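Local coordinates for DNA repair protein RAD7 (Saccharomyces cerevisiae, PDB 5ZB2) that takes part in removing damage from nontranscribed DNA by global genome nucleotide excision repair, in a complex with ABF1 and RAD16, and also interacts with ELC1, at residues D142-F147 with H164-K169; N173-C178 with P200-N205; S194-L199 with E220-E225; V359-I364 with E387-R392. All coordinates share one frame; numbering follows the deposited sequence.

Contact 1 (D142-F147 with H164-K169); sequences DTWEKF and HRFTDK
F166 meets W144 edge on: its CD1 stands 3.5 Å above the indole plane, over the five-membered ring and so off the centre of the whole indole, and lies 3.6 Å from W144 NE1. With ring centroids 4.8 Å apart and planes at 83°, this is a T-shaped (edge-to-face) stack in which the indole offers the face and the phenyl the edge. The torsion of F166, CG anti to the backbone N at chi1 -168°, sends its ring from the loop across to the indole. R165 O comes near the plane of the indole at its edge, 3.9 Å from W144 CD1, while the guanidinium of R165 turns elsewhere and binds F137 O through NH1. Further along, E145 and K169 close the exposed margin. The straight glutamate chain and the lysine chain, bent at its last torsion, bring E145 OE1 within 3.3 Å of K169 NZ, a salt bridge whose hydrogen bond is weak; a water accepts from the same NZ at 2.9 Å. Beneath, W144 and F166 both rest on I160. The pair joins helix 141-150 to the loop leading into helix 168-178 above strand 157-161, as part of the hydrophobic core of a leucine-rich-repeat solenoid.

Contact 2 (N173-C178 with P200-N205); sequences NLLINC and PQYLVN
The last turns of helix 168-178 approach the end of the short helix 199-202, with the CA atoms of L175 and Y202 6.0 Å apart. Both belong to the helical, outer layer of the leucine-rich-repeat solenoid, so the contact joins neighbouring helices of that layer. Its main element is a CH-pi interaction: L175 CB lies over one face of the Y202 ring, 3.8 Å from the centroid and 23° off the ring normal. The atom is offset toward the rim on the CG side, where the CB-to-CG separation of L175 and Y202 is 3.5 Å. The two side chains cross at about a right angle, and L175 spreads its branches around the base of the tyrosine, CD1 near CD2 of the ring and CD2 near Y202 CB. With CG of L175 beside its own backbone N (chi1 -63°), the CD2 methyl also reaches L203 CD2, at 4.1 Å. L203 is where the chain leaves the helix, at the centre of an inverse gamma turn; its side chain also packs on L185 of strand 184-188 and on L230 of the next helix, 224-234. On the first helix, N173 O receives two donors, N177 N and N177 ND2, the latter nearly straight at 163°. At the exposed side, I176 runs alongside the tyrosine in the same direction, and its CG1 comes to 3.9 Å from Y202 OH.

Contact 3 (S194-L199 with E220-E225); sequences SNYALL and EDVNDE
Two torsions bring Y196 and V222 together: the tyrosine has CG beside its own backbone N (chi1 -64°), and the valine, with CG1 anti to its N (chi1 176°), is left with CG2 directed at the tyrosine ring. The methyl lands almost centrally on one face, V222 CG2 being 3.6 Å from the Y196 centroid and only 14° off the normal, a well-formed CH-pi contact. D221 adds its backbone, with D221 O 3.5 Å from Y196 CB, and its CB, 3.9 Å from Y196 CD2. The carboxylate of D221 lies against the S194 side chain, where D221 OD2 is 3.2 Å from S194 CB, a carbon contact and not a bond of the serine hydroxyl. Between the backbones a water donates to both S194 O, at 3.0 Å, and D221 O, at 2.9 Å, and accepts weakly from A197 N, so it bridges the two loops where no direct hydrogen bond crosses. In the leucine-rich-repeat solenoid these are successive loops leading from the strands to the outer helices, 199-202 and 224-234. The first loop is anchored on its other flank by D168 OD1, which accepts from the backbone N atoms of S194 and N195. In the second, N223 is the N-cap of helix 224-234, its OD1 accepting from I226 N. V222 also packs on I227 of that helix and on C246, while the Y196 side chain leans on P216.

Contact 4 (V359-I364 with E387-R392); sequences VDDSVI and EKATMR
D361, whose carboxylate lies against A389, has OD2 hydrogen-bonded to T386 OG1, and its OD1 is also hydrogen-bonded close by in the chain. T386 OG1 in turn receives a weak bond from K388 N, so one hydroxyl links the start of helix 361-370 to the turn at K388. The contact itself is one of van der Waals touch, with no hydrogen bond crossing between 359-364 and 387-392. The backbones come close, with CA atoms of D361 and A389 4.9 Å apart. D361 carries its carboxylate beside its own backbone N (chi1 -64°), which sets OD1 3.4 Å from A389 CB and 3.7 Å from A389 CA. D361 OD2 lies 4.3 Å from K388 CB, one residue before A389, while the lysine chain runs fully extended away from the helix. One turn on, I364 CG2, anti to the backbone N, comes to 4.0 Å from T390 O. The helix start is closed by D360 at its N-cap: D360 OD1 accepts from V363 N at 3.0 Å and 148°, met nearly along its C-O bond. This N-cap opens helix 361-370, near the C-terminal end of the leucine-rich-repeat solenoid. On the inner side, I364 and A389 both pack on L397 of the last strand, 396-398; V363 touches F340 of helix 337-341, and T390 lies on Q365 of helix 361-370.

How the contacts relate
Following the chain from the N terminus, contact 1 closes a loop through strand 157-161, joining helix 141-150 to the start of helix 168-178. The end of that same helix opens contact 2, which returns after strand 184-188 to helix 199-202. Contact 3 starts within that span and closes beyond it, so contacts 2 and 3 cross; L175 CD1 of the former lies 3.9 Å from L198 CB of the latter. Contact 1 meets contact 3 where D168 OD1 lies 2.8 Å from S194 N, a probable hydrogen bond. Contact 4 stands apart, with nearest atoms about 28 Å from contact 3, and ties helix 361-370 to the loop before the last strand at the solenoid's far end.

Contact 1 (D142-F147 with H164-K169)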
loop_
_atom_site.group_PDB
_atom_site.type_symbol
_atom_site.label_atom_id
_atom_site.label_comp_id
_atom_site.label_asym_id
_atom_site.label_seq_id
_atom_site.Cartn_x
_atom_site.Cartn_y
_atom_site.Cartn_z
ATOM N N ASP A 142 -0.711 -19.368 11.680
ATOM C CA ASP A 142 -0.485 -19.810 10.311
ATOM C C ASP A 142 0.382 -18.826 9.540
ATOM O O ASP A 142 1.175 -19.239 8.687
ATOM C CB ASP A 142 -1.825 -20.019 9.614
ATOM C CG ASP A 142 -2.649 -21.106 10.271
ATOM O OD1 ASP A 142 -2.474 -22.288 9.902
ATOM O OD2 ASP A 142 -3.458 -20.781 11.166
ATOM N N THR A 143 0.264 -17.531 9.831
ATOM C CA THR A 143 1.152 -16.563 9.198
ATOM C C THR A 143 2.580 -16.725 9.698
ATOM O O THR A 143 3.529 -16.651 8.908
ATOM C CB THR A 143 0.653 -15.142 9.450
ATOM O OG1 THR A 143 -0.678 -15.012 8.944
ATOM C CG2 THR A 143 1.551 -14.126 8.757
ATOM N N TRP A 144 2.756 -16.957 11.003
ATOM C CA TRP A 144 4.095 -17.204 11.532
ATOM C C TRP A 144 4.777 -18.334 10.774
ATOM O O TRP A 144 5.948 -18.227 10.398
ATOM C CB TRP A 144 4.030 -17.525 13.029
ATOM C CG TRP A 144 3.726 -16.334 13.891
ATOM C CD1 TRP A 144 2.692 -16.202 14.775
ATOM C CD2 TRP A 144 4.461 -15.105 13.947
ATOM N NE1 TRP A 144 2.741 -14.968 15.378
ATOM C CE2 TRP A 144 3.817 -14.277 14.887
ATOM C CE3 TRP A 144 5.600 -14.626 13.292
ATOM C CZ2 TRP A 144 4.272 -12.998 15.186
ATOM C CZ3 TRP A 144 6.052 -13.351 13.594
ATOM C CH2 TRP A 144 5.387 -12.553 14.531
ATOM N N GLU A 145 4.050 -19.428 10.534
ATOM C CA GLU A 145 4.620 -20.552 9.797
ATOM C C GLU A 145 5.114 -20.113 8.422
ATOM O O GLU A 145 6.242 -20.430 8.028
ATOM C CB GLU A 145 3.594 -21.676 9.664
ATOM C CG GLU A 145 4.128 -22.887 8.904
ATOM C CD GLU A 145 3.216 -24.101 8.981
ATOM O OE1 GLU A 145 2.090 -23.982 9.511
ATOM O OE2 GLU A 145 3.631 -25.180 8.506
ATOM N N LYS A 146 4.279 -19.386 7.673
ATOM C CA LYS A 146 4.691 -18.935 6.347
ATOM C C LYS A 146 5.939 -18.066 6.424
ATOM O O LYS A 146 6.835 -18.175 5.579
ATOM C CB LYS A 146 3.558 -18.168 5.670
ATOM C CG LYS A 146 2.371 -19.023 5.284
ATOM C CD LYS A 146 1.397 -18.246 4.416
ATOM C CE LYS A 146 0.132 -19.044 4.145
ATOM N NZ LYS A 146 -0.660 -19.273 5.387
ATOM N N PHE A 147 6.016 -17.198 7.432
ATOM C CA PHE A 147 7.180 -16.329 7.571
ATOM C C PHE A 147 8.446 -17.138 7.835
ATOM O O PHE A 147 9.509 -16.834 7.281
ATOM C CB PHE A 147 6.933 -15.315 8.691
ATOM C CG PHE A 147 8.164 -14.580 9.125
ATOM C CD1 PHE A 147 8.667 -13.538 8.371
ATOM C CD2 PHE A 147 8.814 -14.926 10.296
ATOM C CE1 PHE A 147 9.797 -12.859 8.770
ATOM C CE2 PHE A 147 9.942 -14.249 10.702
ATOM C CZ PHE A 147 10.434 -13.211 9.939
ATOM N N HIS A 164 -0.292 -13.238 22.421
ATOM C CA HIS A 164 -0.766 -14.571 22.766
ATOM C C HIS A 164 -1.128 -15.392 21.534
ATOM O O HIS A 164 -1.586 -16.530 21.677
ATOM C CB HIS A 164 -1.962 -14.494 23.731
ATOM C CG HIS A 164 -3.203 -13.895 23.143
ATOM N ND1 HIS A 164 -3.854 -14.433 22.052
ATOM C CD2 HIS A 164 -3.937 -12.821 23.523
ATOM C CE1 HIS A 164 -4.921 -13.706 21.774
ATOM N NE2 HIS A 164 -4.993 -12.721 22.651
ATOM N N ARG A 165 -0.916 -14.850 20.335
ATOM C CA ARG A 165 -1.160 -15.570 19.094
ATOM C C ARG A 165 0.093 -16.242 18.548
ATOM O O ARG A 165 0.022 -16.894 17.503
ATOM C CB ARG A 165 -1.747 -14.623 18.039
ATOM C CG ARG A 165 -3.222 -14.311 18.258
ATOM C CD ARG A 165 -3.731 -13.237 17.306
ATOM N NE ARG A 165 -5.155 -12.983 17.490
ATOM C CZ ARG A 165 -5.773 -11.855 17.141
ATOM N NH1 ARG A 165 -5.096 -10.853 16.597
ATOM N NH2 ARG A 165 -7.074 -11.721 17.357
ATOM N N PHE A 166 1.235 -16.089 19.218
ATOM C CA PHE A 166 2.430 -16.879 18.920
ATOM C C PHE A 166 2.339 -18.161 19.742
ATOM O O PHE A 166 2.719 -18.196 20.915
ATOM C CB PHE A 166 3.695 -16.092 19.234
ATOM C CG PHE A 166 4.945 -16.720 18.691
ATOM C CD1 PHE A 166 5.265 -16.597 17.351
ATOM C CD2 PHE A 166 5.799 -17.433 19.519
ATOM C CE1 PHE A 166 6.416 -17.173 16.837
ATOM C CE2 PHE A 166 6.954 -18.011 19.014
ATOM C CZ PHE A 166 7.262 -17.882 17.671
ATOM N N THR A 167 1.832 -19.219 19.124
ATOM C CA THR A 167 1.462 -20.433 19.833
ATOM C C THR A 167 2.610 -21.437 19.838
ATOM O O THR A 167 3.650 -21.242 19.209
ATOM C CB THR A 167 0.228 -21.058 19.187
ATOM O OG1 THR A 167 0.568 -21.514 17.871
ATOM C CG2 THR A 167 -0.900 -20.030 19.090
ATOM N N ASP A 168 2.403 -22.537 20.566
ATOM C CA ASP A 168 3.371 -23.631 20.548
ATOM C C ASP A 168 3.619 -24.122 19.127
ATOM O O ASP A 168 4.760 -24.429 18.757
ATOM C CB ASP A 168 2.878 -24.773 21.441
ATOM C CG ASP A 168 3.094 -24.492 22.918
ATOM O OD1 ASP A 168 4.149 -23.918 23.269
ATOM O OD2 ASP A 168 2.210 -24.840 23.731
ATOM N N LYS A 169 2.567 -24.187 18.308
ATOM C CA LYS A 169 2.746 -24.562 16.909
ATOM C C LYS A 169 3.699 -23.606 16.204
ATOM O O LYS A 169 4.556 -24.034 15.422
ATOM C CB LYS A 169 1.394 -24.590 16.197
ATOM C CG LYS A 169 1.430 -25.217 14.811
ATOM C CD LYS A 169 0.057 -25.190 14.152
ATOM C CE LYS A 169 -0.043 -26.195 13.009
ATOM N NZ LYS A 169 0.991 -25.984 11.958
HETATM O O HOH W 1 0.783 -23.150 11.400
#

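Contact 2 (N173-C178 with P200-N205)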
loop_
_atom_site.group_PDB
_atom_site.type_symbol
_atom_site.label_atom_id
_atom_site.label_comp_id
_atom_site.label_asym_id
_atom_site.label_seq_id
_atom_site.Cartn_x
_atom_site.Cartn_y
_atom_site.Cartn_z
ATOM N N ASN A 173 7.359 -24.378 14.366
ATOM C CA ASN A 173 7.716 -24.015 12.999
ATOM C C ASN A 173 8.952 -23.124 12.958
ATOM O O ASN A 173 9.726 -23.187 11.997
ATOM C CB ASN A 173 6.540 -23.325 12.308
ATOM C CG ASN A 173 5.340 -24.238 12.152
ATOM O OD1 ASN A 173 4.222 -23.880 12.521
ATOM N ND2 ASN A 173 5.567 -25.425 11.601
ATOM N N LEU A 174 9.155 -22.287 13.976
ATOM C CA LEU A 174 10.400 -21.531 14.067
ATOM C C LEU A 174 11.590 -22.472 14.201
ATOM O O LEU A 174 12.596 -22.330 13.496
ATOM C CB LEU A 174 10.353 -20.571 15.255
ATOM C CG LEU A 174 11.700 -19.947 15.639
ATOM C CD1 LEU A 174 12.264 -19.143 14.480
ATOM C CD2 LEU A 174 11.575 -19.079 16.883
ATOM N N LEU A 175 11.492 -23.436 15.117
ATOM C CA LEU A 175 12.615 -24.325 15.381
ATOM C C LEU A 175 12.841 -25.283 14.220
ATOM O O LEU A 175 13.984 -25.509 13.810
ATOM C CB LEU A 175 12.371 -25.095 16.675
ATOM C CG LEU A 175 12.285 -24.228 17.931
ATOM C CD1 LEU A 175 11.918 -25.072 19.140
ATOM C CD2 LEU A 175 13.591 -23.489 18.164
ATOM N N ILE A 176 11.763 -25.849 13.674
ATOM C CA ILE A 176 11.893 -26.757 12.540
ATOM C C ILE A 176 12.563 -26.053 11.364
ATOM O O ILE A 176 13.448 -26.619 10.714
ATOM C CB ILE A 176 10.513 -27.326 12.159
ATOM C CG1 ILE A 176 10.031 -28.289 13.247
ATOM C CG2 ILE A 176 10.573 -28.038 10.807
ATOM C CD1 ILE A 176 8.620 -28.814 13.043
ATOM N N ASN A 177 12.165 -24.812 11.076
ATOM C CA ASN A 177 12.663 -24.128 9.886
ATOM C C ASN A 177 13.970 -23.376 10.110
ATOM O O ASN A 177 14.745 -23.213 9.160
ATOM C CB ASN A 177 11.609 -23.151 9.359
ATOM C CG ASN A 177 10.459 -23.856 8.670
ATOM O OD1 ASN A 177 10.573 -24.258 7.513
ATOM N ND2 ASN A 177 9.345 -24.012 9.379
ATOM N N CYS A 178 14.244 -22.915 11.333
ATOM C CA CYS A 178 15.394 -22.056 11.579
ATOM C C CYS A 178 16.245 -22.479 12.768
ATOM O O CYS A 178 17.227 -21.796 13.074
ATOM C CB CYS A 178 14.931 -20.606 11.791
ATOM S SG CYS A 178 13.781 -20.009 10.527
ATOM N N PRO A 200 16.259 -27.285 23.909
ATOM C CA PRO A 200 17.533 -28.029 23.869
ATOM C C PRO A 200 17.679 -28.917 22.645
ATOM O O PRO A 200 18.809 -29.167 22.209
ATOM C CB PRO A 200 17.505 -28.854 25.167
ATOM C CG PRO A 200 16.534 -28.161 26.053
ATOM C CD PRO A 200 15.500 -27.567 25.139
ATOM N N GLN A 201 16.572 -29.390 22.066
ATOM C CA GLN A 201 16.658 -30.252 20.890
ATOM C C GLN A 201 17.148 -29.488 19.666
ATOM O O GLN A 201 17.955 -30.010 18.886
ATOM C CB GLN A 201 15.294 -30.874 20.588
ATOM C CG GLN A 201 14.695 -31.677 21.720
ATOM C CD GLN A 201 13.448 -32.424 21.294
ATOM O OE1 GLN A 201 13.263 -32.726 20.113
ATOM N NE2 GLN A 201 12.582 -32.723 22.253
ATOM N N TYR A 202 16.665 -28.260 19.471
ATOM C CA TYR A 202 16.824 -27.576 18.194
ATOM C C TYR A 202 17.927 -26.528 18.179
ATOM O O TYR A 202 18.436 -26.212 17.099
ATOM C CB TYR A 202 15.508 -26.904 17.795
ATOM C CG TYR A 202 14.441 -27.870 17.339
ATOM C CD1 TYR A 202 14.372 -28.284 16.014
ATOM C CD2 TYR A 202 13.490 -28.355 18.227
ATOM C CE1 TYR A 202 13.400 -29.161 15.591
ATOM C CE2 TYR A 202 12.511 -29.234 17.809
ATOM C CZ TYR A 202 12.470 -29.632 16.489
ATOM O OH TYR A 202 11.497 -30.505 16.061
ATOM N N LEU A 203 18.300 -25.974 19.330
ATOM C CA LEU A 203 19.271 -24.880 19.376
ATOM C C LEU A 203 20.670 -25.484 19.453
ATOM O O LEU A 203 21.314 -25.516 20.503
ATOM C CB LEU A 203 18.982 -23.959 20.556
ATOM C CG LEU A 203 17.609 -23.285 20.576
ATOM C CD1 LEU A 203 17.498 -22.373 21.786
ATOM C CD2 LEU A 203 17.359 -22.499 19.294
ATOM N N VAL A 204 21.149 -25.958 18.304
ATOM C CA VAL A 204 22.391 -26.722 18.234
ATOM C C VAL A 204 23.532 -25.937 17.610
ATOM O O VAL A 204 24.660 -26.447 17.564
ATOM C CB VAL A 204 22.183 -28.049 17.477
ATOM C CG1 VAL A 204 21.117 -28.891 18.172
ATOM C CG2 VAL A 204 21.807 -27.790 16.025
ATOM N N ASN A 205 23.290 -24.716 17.136
ATOM C CA ASN A 205 24.360 -23.943 16.521
ATOM C C ASN A 205 25.502 -23.752 17.510
ATOM O O ASN A 205 25.300 -23.259 18.625
ATOM C CB ASN A 205 23.841 -22.590 16.047
ATOM C CG ASN A 205 24.788 -21.913 15.073
ATOM O OD1 ASN A 205 25.816 -21.359 15.469
ATOM N ND2 ASN A 205 24.440 -21.946 13.789
#

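Contact 3 (S194-L199 with E220-E225)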
loop_
_atom_site.group_PDB
_atom_site.type_symbol
_atom_site.label_atom_id
_atom_site.label_comp_id
_atom_site.label_asym_id
_atom_site.label_seq_id
_atom_site.Cartn_x
_atom_site.Cartn_y
_atom_site.Cartn_z
ATOM N N SER A 194 4.117 -22.972 25.887
ATOM C CA SER A 194 4.405 -23.883 26.988
ATOM C C SER A 194 5.500 -24.894 26.682
ATOM O O SER A 194 6.027 -25.493 27.625
ATOM C CB SER A 194 3.142 -24.650 27.396
ATOM O OG SER A 194 2.814 -25.614 26.414
ATOM N N ASN A 195 5.870 -25.097 25.420
ATOM C CA ASN A 195 6.830 -26.134 25.036
ATOM C C ASN A 195 8.268 -25.622 25.044
ATOM O O ASN A 195 9.020 -25.797 24.082
ATOM C CB ASN A 195 6.463 -26.693 23.665
ATOM C CG ASN A 195 5.145 -27.436 23.675
ATOM O OD1 ASN A 195 4.412 -27.411 24.666
ATOM N ND2 ASN A 195 4.833 -28.103 22.569
ATOM N N TYR A 196 8.670 -24.994 26.151
ATOM C CA TYR A 196 10.058 -24.574 26.300
ATOM C C TYR A 196 11.013 -25.760 26.288
ATOM O O TYR A 196 12.210 -25.582 26.034
ATOM C CB TYR A 196 10.228 -23.776 27.593
ATOM C CG TYR A 196 9.446 -22.481 27.612
ATOM C CD1 TYR A 196 9.970 -21.321 27.057
ATOM C CD2 TYR A 196 8.187 -22.419 28.191
ATOM C CE1 TYR A 196 9.256 -20.131 27.076
ATOM C CE2 TYR A 196 7.465 -21.239 28.214
ATOM C CZ TYR A 196 8.005 -20.097 27.657
ATOM O OH TYR A 196 7.280 -18.926 27.683
ATOM N N ALA A 197 10.502 -26.965 26.544
ATOM C CA ALA A 197 11.331 -28.163 26.564
ATOM C C ALA A 197 11.898 -28.513 25.193
ATOM O O ALA A 197 12.828 -29.321 25.114
ATOM C CB ALA A 197 10.517 -29.339 27.102
ATOM N N LEU A 198 11.362 -27.939 24.115
ATOM C CA LEU A 198 11.881 -28.225 22.782
ATOM C C LEU A 198 13.177 -27.483 22.480
ATOM O O LEU A 198 13.882 -27.861 21.537
ATOM C CB LEU A 198 10.840 -27.864 21.716
ATOM C CG LEU A 198 9.517 -28.629 21.753
ATOM C CD1 LEU A 198 8.541 -28.058 20.737
ATOM C CD2 LEU A 198 9.736 -30.114 21.502
ATOM N N LEU A 199 13.509 -26.442 23.247
ATOM C CA LEU A 199 14.679 -25.630 22.914
ATOM C C LEU A 199 15.973 -26.436 22.917
ATOM O O LEU A 199 16.766 -26.284 21.973
ATOM C CB LEU A 199 14.769 -24.428 23.863
ATOM C CG LEU A 199 13.586 -23.440 23.877
ATOM C CD1 LEU A 199 13.919 -22.217 24.724
ATOM C CD2 LEU A 199 13.172 -23.007 22.478
ATOM N N GLU A 220 5.894 -23.338 35.754
ATOM C CA GLU A 220 6.506 -24.661 35.795
ATOM C C GLU A 220 6.967 -25.138 34.422
ATOM O O GLU A 220 7.722 -26.112 34.350
ATOM C CB GLU A 220 5.540 -25.686 36.406
ATOM C CG GLU A 220 4.282 -25.985 35.594
ATOM C CD GLU A 220 3.207 -24.922 35.741
ATOM O OE1 GLU A 220 3.459 -23.904 36.420
ATOM O OE2 GLU A 220 2.109 -25.109 35.176
ATOM N N ASP A 221 6.544 -24.478 33.340
ATOM C CA ASP A 221 6.996 -24.837 32.000
ATOM C C ASP A 221 8.439 -24.422 31.728
ATOM O O ASP A 221 9.008 -24.853 30.718
ATOM C CB ASP A 221 6.072 -24.207 30.951
ATOM C CG ASP A 221 4.663 -24.784 30.986
ATOM O OD1 ASP A 221 4.490 -25.921 31.475
ATOM O OD2 ASP A 221 3.729 -24.101 30.519
ATOM N N VAL A 222 9.033 -23.599 32.583
ATOM C CA VAL A 222 10.453 -23.252 32.504
ATOM C C VAL A 222 11.080 -23.733 33.807
ATOM O O VAL A 222 11.189 -22.976 34.776
ATOM C CB VAL A 222 10.675 -21.751 32.295
ATOM C CG1 VAL A 222 12.169 -21.413 32.323
ATOM C CG2 VAL A 222 10.040 -21.289 30.987
ATOM N N ASN A 223 11.494 -24.998 33.848
ATOM C CA ASN A 223 11.979 -25.615 35.074
ATOM C C ASN A 223 13.483 -25.853 34.995
ATOM O O ASN A 223 14.112 -25.692 33.946
ATOM C CB ASN A 223 11.236 -26.930 35.353
ATOM C CG ASN A 223 11.328 -27.916 34.205
ATOM O OD1 ASN A 223 12.323 -27.966 33.484
ATOM N ND2 ASN A 223 10.283 -28.710 34.032
ATOM N N ASP A 224 14.053 -26.238 36.142
ATOM C CA ASP A 224 15.492 -26.458 36.235
ATOM C C ASP A 224 15.976 -27.413 35.157
ATOM O O ASP A 224 16.980 -27.155 34.485
ATOM C CB ASP A 224 15.849 -27.002 37.620
ATOM C CG ASP A 224 15.564 -26.015 38.726
ATOM O OD1 ASP A 224 15.925 -24.829 38.573
ATOM O OD2 ASP A 224 14.982 -26.427 39.750
ATOM N N GLU A 225 15.266 -28.531 34.980
ATOM C CA GLU A 225 15.714 -29.559 34.045
ATOM C C GLU A 225 15.889 -28.996 32.639
ATOM O O GLU A 225 16.873 -29.307 31.955
ATOM C CB GLU A 225 14.720 -30.722 34.037
ATOM C CG GLU A 225 15.245 -31.985 33.371
ATOM C CD GLU A 225 14.245 -33.127 33.400
ATOM O OE1 GLU A 225 14.099 -33.814 32.367
ATOM O OE2 GLU A 225 13.605 -33.338 34.453
HETATM O O HOH W 2 8.272 -26.941 28.907
#

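Contact 4 (V359-I364 with E387-R392)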
loop_
_atom_site.group_PDB
_atom_site.type_symbol
_atom_site.label_atom_id
_atom_site.label_comp_id
_atom_site.label_asym_id
_atom_site.label_seq_id
_atom_site.Cartn_x
_atom_site.Cartn_y
_atom_site.Cartn_z
ATOM N N VAL A 359 20.118 1.002 52.188
ATOM C CA VAL A 359 20.704 2.199 51.590
ATOM C C VAL A 359 20.330 3.421 52.419
ATOM O O VAL A 359 19.156 3.634 52.749
ATOM C CB VAL A 359 20.247 2.355 50.131
ATOM C CG1 VAL A 359 20.834 3.619 49.506
ATOM C CG2 VAL A 359 20.652 1.139 49.316
ATOM N N ASP A 360 21.330 4.232 52.757
ATOM C CA ASP A 360 21.115 5.494 53.455
ATOM C C ASP A 360 22.073 6.525 52.868
ATOM O O ASP A 360 22.777 6.260 51.888
ATOM C CB ASP A 360 21.288 5.326 54.974
ATOM C CG ASP A 360 22.688 4.873 55.367
ATOM O OD1 ASP A 360 23.650 5.134 54.615
ATOM O OD2 ASP A 360 22.825 4.260 56.447
ATOM N N ASP A 361 22.108 7.711 53.480
ATOM C CA ASP A 361 22.943 8.790 52.960
ATOM C C ASP A 361 24.412 8.388 52.936
ATOM O O ASP A 361 25.138 8.722 51.993
ATOM C CB ASP A 361 22.748 10.054 53.797
ATOM C CG ASP A 361 21.333 10.595 53.715
ATOM O OD1 ASP A 361 20.676 10.397 52.669
ATOM O OD2 ASP A 361 20.878 11.219 54.696
ATOM N N SER A 362 24.867 7.671 53.966
ATOM C CA SER A 362 26.260 7.245 54.016
ATOM C C SER A 362 26.616 6.348 52.839
ATOM O O SER A 362 27.744 6.404 52.335
ATOM C CB SER A 362 26.540 6.521 55.333
ATOM O OG SER A 362 26.301 7.372 56.441
ATOM N N VAL A 363 25.675 5.517 52.387
ATOM C CA VAL A 363 25.941 4.641 51.250
ATOM C C VAL A 363 26.014 5.455 49.962
ATOM O O VAL A 363 26.949 5.307 49.168
ATOM C CB VAL A 363 24.871 3.538 51.162
ATOM C CG1 VAL A 363 25.169 2.596 50.005
ATOM C CG2 VAL A 363 24.793 2.761 52.472
ATOM N N ILE A 364 25.025 6.324 49.736
ATOM C CA ILE A 364 25.049 7.192 48.561
ATOM C C ILE A 364 26.333 8.012 48.539
ATOM O O ILE A 364 26.973 8.164 47.492
ATOM C CB ILE A 364 23.802 8.096 48.542
ATOM C CG1 ILE A 364 22.524 7.251 48.463
ATOM C CG2 ILE A 364 23.867 9.094 47.388
ATOM C CD1 ILE A 364 22.432 6.343 47.240
ATOM N N GLU A 387 17.182 14.587 52.218
ATOM C CA GLU A 387 17.668 15.692 51.397
ATOM C C GLU A 387 19.161 15.908 51.590
ATOM O O GLU A 387 19.846 16.377 50.672
ATOM C CB GLU A 387 16.894 16.975 51.724
ATOM C CG GLU A 387 17.209 17.619 53.079
ATOM C CD GLU A 387 16.594 16.879 54.251
ATOM O OE1 GLU A 387 15.503 16.297 54.081
ATOM O OE2 GLU A 387 17.200 16.881 55.343
ATOM N N LYS A 388 19.683 15.570 52.769
ATOM C CA LYS A 388 21.095 15.749 53.084
ATOM C C LYS A 388 22.004 14.814 52.296
ATOM O O LYS A 388 23.227 14.895 52.453
ATOM C CB LYS A 388 21.305 15.546 54.588
ATOM C CG LYS A 388 22.640 16.038 55.122
ATOM C CD LYS A 388 22.714 15.879 56.634
ATOM C CE LYS A 388 24.048 16.353 57.184
ATOM N NZ LYS A 388 24.140 16.173 58.660
ATOM N N ALA A 389 21.450 13.937 51.458
ATOM C CA ALA A 389 22.262 13.027 50.659
ATOM C C ALA A 389 23.219 13.808 49.766
ATOM O O ALA A 389 22.790 14.471 48.816
ATOM C CB ALA A 389 21.373 12.113 49.815
ATOM N N THR A 390 24.514 13.735 50.067
ATOM C CA THR A 390 25.511 14.439 49.273
ATOM C C THR A 390 25.496 13.934 47.837
ATOM O O THR A 390 25.481 12.725 47.588
ATOM C CB THR A 390 26.900 14.252 49.886
ATOM O OG1 THR A 390 26.911 14.773 51.221
ATOM C CG2 THR A 390 27.968 14.965 49.058
ATOM N N MET A 391 25.502 14.871 46.889
ATOM C CA MET A 391 25.486 14.564 45.458
ATOM C C MET A 391 26.576 15.406 44.804
ATOM O O MET A 391 26.312 16.513 44.327
ATOM C CB MET A 391 24.115 14.848 44.850
ATOM C CG MET A 391 22.975 14.066 45.482
ATOM S SD MET A 391 21.361 14.792 45.129
ATOM C CE MET A 391 21.381 14.835 43.338
ATOM N N ARG A 392 27.802 14.883 44.789
ATOM C CA ARG A 392 28.897 15.576 44.133
ATOM C C ARG A 392 28.534 15.844 42.672
ATOM O O ARG A 392 27.637 15.204 42.118
ATOM C CB ARG A 392 30.184 14.755 44.236
ATOM C CG ARG A 392 30.085 13.330 43.704
ATOM C CD ARG A 392 30.429 13.243 42.224
ATOM N NE ARG A 392 30.276 11.887 41.707
ATOM C CZ ARG A 392 30.541 11.525 40.455
ATOM N NH1 ARG A 392 30.984 12.416 39.577
ATOM N NH2 ARG A 392 30.368 10.265 40.081
#